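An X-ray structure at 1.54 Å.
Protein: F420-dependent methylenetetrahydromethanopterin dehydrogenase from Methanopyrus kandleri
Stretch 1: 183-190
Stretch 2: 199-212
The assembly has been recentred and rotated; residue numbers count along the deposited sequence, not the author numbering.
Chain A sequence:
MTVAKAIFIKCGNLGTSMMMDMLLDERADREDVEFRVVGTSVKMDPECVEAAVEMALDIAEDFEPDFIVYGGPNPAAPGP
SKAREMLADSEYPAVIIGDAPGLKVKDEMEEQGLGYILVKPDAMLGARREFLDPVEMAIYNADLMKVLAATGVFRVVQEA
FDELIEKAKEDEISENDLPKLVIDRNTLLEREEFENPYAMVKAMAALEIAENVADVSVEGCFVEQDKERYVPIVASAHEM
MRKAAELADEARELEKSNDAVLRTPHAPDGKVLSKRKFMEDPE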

ATOM      1  N   ILE A 183     -12.204   4.378  28.473  1.00 14.51           N
ATOM      2  CA  ILE A 183     -11.208   3.830  27.573  1.00 16.61           C
ATOM      3  C   ILE A 183     -10.684   4.828  26.566  1.00 17.95           C
ATOM      4  O   ILE A 183     -11.445   5.590  25.942  1.00 16.77           O
ATOM      5  CB  ILE A 183     -11.813   2.616  26.795  1.00 17.86           C
ATOM      6  CG1 ILE A 183     -12.268   1.546  27.801  1.00 14.91           C
ATOM      7  CG2 ILE A 183     -10.799   2.051  25.763  1.00 16.63           C
ATOM      8  CD1 ILE A 183     -13.115   0.421  27.176  1.00 19.49           C
ATOM      9  N   ASP A 184      -9.370   4.825  26.429  1.00 16.26           N
ATOM     10  CA  ASP A 184      -8.705   5.657  25.450  1.00 17.91           C
ATOM     11  C   ASP A 184      -7.349   5.110  25.080  1.00 13.60           C
ATOM     12  O   ASP A 184      -7.001   3.973  25.454  1.00 16.92           O
ATOM     13  CB  ASP A 184      -8.648   7.119  25.902  1.00 18.35           C
ATOM     14  CG  ASP A 184      -7.689   7.365  27.081  1.00 24.35           C
ATOM     15  OD1 ASP A 184      -7.001   6.428  27.535  1.00 23.26           O
ATOM     16  OD2 ASP A 184      -7.631   8.526  27.552  1.00 29.72           O
ATOM     17  N   ARG A 185      -6.600   5.885  24.298  1.00 17.70           N
ATOM     18  CA  ARG A 185      -5.279   5.494  23.852  1.00 16.84           C
ATOM     19  C   ARG A 185      -4.400   4.916  24.965  1.00 14.40           C
ATOM     20  O   ARG A 185      -3.783   3.849  24.804  1.00 15.98           O
ATOM     21  CB  ARG A 185      -4.611   6.721  23.214  1.00 19.50           C
ATOM     22  CG  ARG A 185      -3.209   6.489  22.732  1.00 24.68           C
ATOM     23  CD  ARG A 185      -2.210   7.416  23.361  1.00 25.77           C
ATOM     24  NE  ARG A 185      -2.537   8.838  23.268  1.00 18.67           N
ATOM     25  CZ  ARG A 185      -2.020   9.730  24.113  1.00 20.04           C
ATOM     26  NH1 ARG A 185      -2.321  11.015  24.012  1.00 21.57           N
ATOM     27  NH2 ARG A 185      -1.234   9.318  25.089  1.00 21.88           N
ATOM     28  N   ASN A 186      -4.378   5.578  26.121  1.00 17.61           N
ATOM     29  CA  ASN A 186      -3.523   5.093  27.193  1.00 17.17           C
ATOM     30  C   ASN A 186      -3.944   3.801  27.852  1.00 16.94           C
ATOM     31  O   ASN A 186      -3.139   3.153  28.513  1.00 19.19           O
ATOM     32  CB  ASN A 186      -3.292   6.184  28.241  1.00 19.12           C
ATOM     33  CG  ASN A 186      -2.322   7.271  27.736  1.00 20.18           C
ATOM     34  OD1 ASN A 186      -1.546   7.040  26.788  1.00 21.24           O
ATOM     35  ND2 ASN A 186      -2.357   8.451  28.376  1.00 23.61           N
ATOM     36  N   THR A 187      -5.206   3.414  27.687  1.00 17.19           N
ATOM     37  CA  THR A 187      -5.682   2.150  28.231  1.00 15.83           C
ATOM     38  C   THR A 187      -4.800   1.032  27.712  1.00 15.59           C
ATOM     39  O   THR A 187      -4.541   0.028  28.401  1.00 17.52           O
ATOM     40  CB  THR A 187      -7.144   1.909  27.740  1.00 16.39           C
ATOM     41  OG1 THR A 187      -7.946   2.998  28.162  1.00 19.07           O
ATOM     42  CG2 THR A 187      -7.724   0.613  28.307  1.00 18.89           C
ATOM     43  N   LEU A 188      -4.315   1.192  26.479  1.00 16.67           N
ATOM     44  CA  LEU A 188      -3.548   0.116  25.865  1.00 16.40           C
ATOM     45  C   LEU A 188      -2.193  -0.169  26.537  1.00 15.69           C
ATOM     46  O   LEU A 188      -1.680  -1.286  26.449  1.00 19.39           O
ATOM     47  CB  LEU A 188      -3.312   0.411  24.374  1.00 15.94           C
ATOM     48  CG  LEU A 188      -4.570   0.635  23.540  1.00 18.62           C
ATOM     49  CD1 LEU A 188      -4.182   0.481  22.069  1.00 20.02           C
ATOM     50  CD2 LEU A 188      -5.678  -0.303  23.936  1.00 22.21           C
ATOM     51  N   LEU A 189      -1.673   0.825  27.231  1.00 18.43           N
ATOM     52  CA  LEU A 189      -0.365   0.709  27.882  1.00 19.84           C
ATOM     53  C   LEU A 189      -0.293  -0.427  28.879  1.00 21.63           C
ATOM     54  O   LEU A 189       0.784  -1.013  29.074  1.00 27.34           O
ATOM     55  CB  LEU A 189      -0.035   2.032  28.561  1.00 19.43           C
ATOM     56  CG  LEU A 189       0.318   3.168  27.591  1.00 17.66           C
ATOM     57  CD1 LEU A 189       0.253   4.506  28.327  1.00 18.57           C
ATOM     58  CD2 LEU A 189       1.695   2.955  26.950  1.00 18.05           C
ATOM     59  N   GLU A 190      -1.418  -0.761  29.512  1.00 19.90           N
ATOM     60  CA  GLU A 190      -1.409  -1.843  30.497  1.00 21.93           C
ATOM     61  C   GLU A 190      -2.143  -3.124  30.111  1.00 24.39           C
ATOM     62  O   GLU A 190      -2.447  -3.968  30.959  1.00 27.87           O
ATOM     63  CB  GLU A 190      -1.960  -1.305  31.820  1.00 25.34           C
ATOM     64  CG  GLU A 190      -1.025  -0.301  32.449  1.00 27.55           C
ATOM     65  CD  GLU A 190      -1.629   0.350  33.677  1.00 28.89           C
ATOM     66  OE1 GLU A 190      -0.888   0.512  34.667  1.00 31.57           O
ATOM     67  OE2 GLU A 190      -2.823   0.704  33.653  1.00 27.62           O
ATOM     68  N   ALA A 199       3.448  -2.794  17.364  1.00 14.98           N
ATOM     69  CA  ALA A 199       2.004  -3.003  17.152  1.00 15.45           C
ATOM     70  C   ALA A 199       1.228  -2.197  18.207  1.00 14.06           C
ATOM     71  O   ALA A 199       0.227  -1.564  17.891  1.00 15.44           O
ATOM     72  CB  ALA A 199       1.657  -4.527  17.260  1.00 16.17           C
HETATM   73  N   MSE A 200       1.661  -2.240  19.482  1.00 13.64           N
HETATM   74  CA  MSE A 200       0.986  -1.475  20.513  1.00 14.06           C
HETATM   75  C   MSE A 200       1.021   0.022  20.172  1.00 14.46           C
HETATM   76  O   MSE A 200       0.024   0.725  20.313  1.00 14.30           O
HETATM   77  CB  MSE A 200       1.645  -1.684  21.897  1.00 16.11           C
HETATM   78  CG  MSE A 200       0.928  -0.873  22.957  1.00 12.03           C
HETATM   79 SE   MSE A 200       1.799  -1.226  24.714  1.00 25.28          SE
HETATM   80  CE  MSE A 200       3.436  -0.360  24.321  1.00 25.05           C
ATOM     81  N   VAL A 201       2.189   0.499  19.755  1.00 14.64           N
ATOM     82  CA  VAL A 201       2.340   1.912  19.474  1.00 13.48           C
ATOM     83  C   VAL A 201       1.486   2.353  18.276  1.00 15.15           C
ATOM     84  O   VAL A 201       0.875   3.456  18.275  1.00 14.80           O
ATOM     85  CB  VAL A 201       3.842   2.220  19.282  1.00 18.84           C
ATOM     86  CG1 VAL A 201       4.040   3.540  18.617  1.00 22.98           C
ATOM     87  CG2 VAL A 201       4.518   2.198  20.685  1.00 17.44           C
ATOM     88  N   LYS A 202       1.405   1.503  17.256  1.00 13.74           N
ATOM     89  CA  LYS A 202       0.534   1.832  16.119  1.00 13.89           C
ATOM     90  C   LYS A 202      -0.931   1.830  16.562  1.00 12.52           C
ATOM     91  O   LYS A 202      -1.737   2.611  16.089  1.00 12.80           O
ATOM     92  CB  LYS A 202       0.739   0.823  14.976  1.00 11.68           C
ATOM     93  CG  LYS A 202       2.080   0.999  14.314  1.00 13.69           C
ATOM     94  CD  LYS A 202       2.363  -0.116  13.281  1.00 14.87           C
ATOM     95  CE  LYS A 202       3.747  -0.010  12.632  1.00 17.27           C
ATOM     96  NZ  LYS A 202       3.863   1.082  11.637  1.00 16.59           N
ATOM     97  N   ALA A 203      -1.315   0.868  17.412  1.00 12.34           N
ATOM     98  CA  ALA A 203      -2.687   0.795  17.929  1.00 11.37           C
ATOM     99  C   ALA A 203      -3.022   2.052  18.756  1.00 14.04           C
ATOM    100  O   ALA A 203      -4.103   2.573  18.660  1.00 14.15           O
ATOM    101  CB  ALA A 203      -2.863  -0.493  18.775  1.00 13.83           C
HETATM  102  N   MSE A 204      -2.046   2.534  19.532  1.00 14.55           N
HETATM  103  CA  MSE A 204      -2.252   3.750  20.307  1.00 15.29           C
HETATM  104  C   MSE A 204      -2.437   4.922  19.360  1.00 13.06           C
HETATM  105  O   MSE A 204      -3.339   5.725  19.575  1.00 14.76           O
HETATM  106  CB  MSE A 204      -1.056   3.997  21.230  1.00 16.44           C
HETATM  107  CG  MSE A 204      -1.005   2.920  22.323  1.00 12.85           C
HETATM  108 SE   MSE A 204       0.656   3.059  23.382  1.00 19.55          SE
HETATM  109  CE  MSE A 204       0.557   4.900  23.766  1.00 17.76           C
ATOM    110  N   ALA A 205      -1.599   5.028  18.327  1.00 13.03           N
ATOM    111  CA  ALA A 205      -1.775   6.104  17.342  1.00 12.07           C
ATOM    112  C   ALA A 205      -3.182   6.000  16.723  1.00 13.45           C
ATOM    113  O   ALA A 205      -3.844   6.997  16.476  1.00 15.18           O
ATOM    114  CB  ALA A 205      -0.738   6.013  16.241  1.00 14.43           C
ATOM    115  N   ALA A 206      -3.645   4.792  16.402  1.00 12.30           N
ATOM    116  CA  ALA A 206      -4.971   4.685  15.854  1.00 11.44           C
ATOM    117  C   ALA A 206      -6.073   5.203  16.796  1.00 11.46           C
ATOM    118  O   ALA A 206      -7.007   5.833  16.347  1.00 13.34           O
ATOM    119  CB  ALA A 206      -5.262   3.184  15.461  1.00 14.20           C
ATOM    120  N   LEU A 207      -5.976   4.915  18.086  1.00 12.24           N
ATOM    121  CA  LEU A 207      -6.996   5.322  19.029  1.00 11.56           C
ATOM    122  C   LEU A 207      -6.903   6.826  19.254  1.00 12.33           C
ATOM    123  O   LEU A 207      -7.940   7.450  19.470  1.00 16.72           O
ATOM    124  CB  LEU A 207      -6.850   4.618  20.389  1.00 16.33           C
ATOM    125  CG  LEU A 207      -7.102   3.109  20.359  1.00 14.58           C
ATOM    126  CD1 LEU A 207      -7.209   2.608  21.813  1.00 16.94           C
ATOM    127  CD2 LEU A 207      -8.458   2.810  19.660  1.00 14.87           C
ATOM    128  N   GLU A 208      -5.697   7.381  19.180  1.00 12.70           N
ATOM    129  CA  GLU A 208      -5.569   8.827  19.371  1.00 16.20           C
ATOM    130  C   GLU A 208      -6.255   9.504  18.198  1.00 17.85           C
ATOM    131  O   GLU A 208      -7.050  10.449  18.384  1.00 16.27           O
ATOM    132  CB  GLU A 208      -4.097   9.249  19.458  1.00 14.16           C
ATOM    133  CG  GLU A 208      -3.973  10.774  19.619  1.00 16.70           C
ATOM    134  CD  GLU A 208      -4.381  11.245  20.994  1.00 19.53           C
ATOM    135  OE1 GLU A 208      -4.682  12.465  21.116  1.00 24.78           O
ATOM    136  OE2 GLU A 208      -4.430  10.419  21.941  1.00 19.83           O
ATOM    137  N   ILE A 209      -5.990   9.042  16.969  1.00 13.65           N
ATOM    138  CA  ILE A 209      -6.621   9.663  15.809  1.00 14.36           C
ATOM    139  C   ILE A 209      -8.147   9.509  15.869  1.00 15.54           C
ATOM    140  O   ILE A 209      -8.891  10.436  15.560  1.00 14.60           O
ATOM    141  CB  ILE A 209      -6.056   9.053  14.490  1.00 14.47           C
ATOM    142  CG1 ILE A 209      -4.578   9.411  14.360  1.00 12.64           C
ATOM    143  CG2 ILE A 209      -6.934   9.477  13.281  1.00 12.40           C
ATOM    144  CD1 ILE A 209      -3.863   8.758  13.165  1.00 17.13           C
ATOM    145  N   ALA A 210      -8.632   8.323  16.225  1.00 13.08           N
ATOM    146  CA  ALA A 210     -10.051   8.088  16.354  1.00 12.94           C
ATOM    147  C   ALA A 210     -10.663   9.035  17.386  1.00 15.18           C
ATOM    148  O   ALA A 210     -11.717   9.580  17.143  1.00 15.19           O
ATOM    149  CB  ALA A 210     -10.310   6.592  16.744  1.00 14.75           C
ATOM    150  N   GLU A 211     -10.012   9.209  18.540  1.00 15.70           N
ATOM    151  CA  GLU A 211     -10.569  10.124  19.535  1.00 17.66           C
ATOM    152  C   GLU A 211     -10.625  11.544  18.949  1.00 16.94           C
ATOM    153  O   GLU A 211     -11.626  12.272  19.142  1.00 18.53           O
ATOM    154  CB  GLU A 211      -9.716  10.092  20.814  1.00 17.96           C
ATOM    155  CG  GLU A 211     -10.262  11.027  21.900  1.00 24.56           C
ATOM    156  CD  GLU A 211      -9.480  10.951  23.195  1.00 28.19           C
ATOM    157  OE1 GLU A 211      -9.662  11.844  24.060  1.00 31.53           O
ATOM    158  OE2 GLU A 211      -8.694  10.003  23.349  1.00 25.33           O
ATOM    159  N   ASN A 212      -9.595  11.925  18.194  1.00 15.72           N
ATOM    160  CA  ASN A 212      -9.546  13.282  17.594  1.00 16.94           C
ATOM    161  C   ASN A 212     -10.593  13.533  16.513  1.00 18.34           C
ATOM    162  O   ASN A 212     -10.964  14.673  16.222  1.00 18.66           O
ATOM    163  CB  ASN A 212      -8.156  13.583  17.032  1.00 17.53           C
ATOM    164  CG  ASN A 212      -7.040  13.557  18.113  1.00 24.81           C
ATOM    165  OD1 ASN A 212      -7.281  13.802  19.300  1.00 30.83           O
ATOM    166  ND2 ASN A 212      -5.830  13.271  17.682  1.00 26.36           N
TER
HETATM  167  O   HOH W   1      -8.314  11.053  26.286  1.00 32.56           O
HETATM  168  O   HOH W   2      -8.069   7.658  22.562  1.00 23.84           O

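Stretch 2 is regular helix throughout, and its backbone N–H groups from Ala203 onward are satisfied within the helix. Stretch 1 packs against one side of it, and together they bury 556 Å². The backbones come nearest at Arg185 and Met204, with CA atoms 5.0 Å apart.

Arg185 supplies the direct polar link. Its side chain passes over Met204, with Arg185 CG 3.3 Å from Met204 O, and reaches Glu208. Arg185 NE donates to Glu208 OE2 at 2.8 Å, and Arg185 NH1 donates to the same oxygen at 3.0 Å. This salt bridge lies at the guanidinium edge, near its plane. Arg185 NH2 makes a weak bond to Asn186 OD1 at 2.9 Å, and both NH1 and NH2 have further partners elsewhere in the structure. The buried guanidinium therefore has a partner for each nitrogen.

Water 2 links Arg185 N to the Glu211 carboxylate, with a weak bond to Leu207 O. It accepts from Arg185 N at 2.9 Å, donates to Glu211 OE2 at 2.6 Å and lies 3.1 Å from Leu207 O. The carboxylates of Asp184 and Glu211 approach to 4.6 Å between Asp184 OD2 and Glu211 OE2. Water 1 lies within hydrogen-bonding distance of both acids, 2.9 Å from Asp184 OD2 and 2.7 Å from Glu211 OE1.

Stretch 1 also braces itself. Asp184 N donates to Thr187 OG1 at 2.9 Å, and Thr187 N returns a bond to Asp184 O at 2.9 Å.

The apolar contact centres on Leu188, whose CA-to-CB bond points toward the helix. Leu188 CD1 lies 3.7 Å from both Ala203 CB and Leu207 CD1. The small Ala203 side chain packs against Leu188 CD1. Leu189 CD2 meets Met204 SE at 3.7 Å; Met204 is selenomethionine. These side chains need no polar partners here.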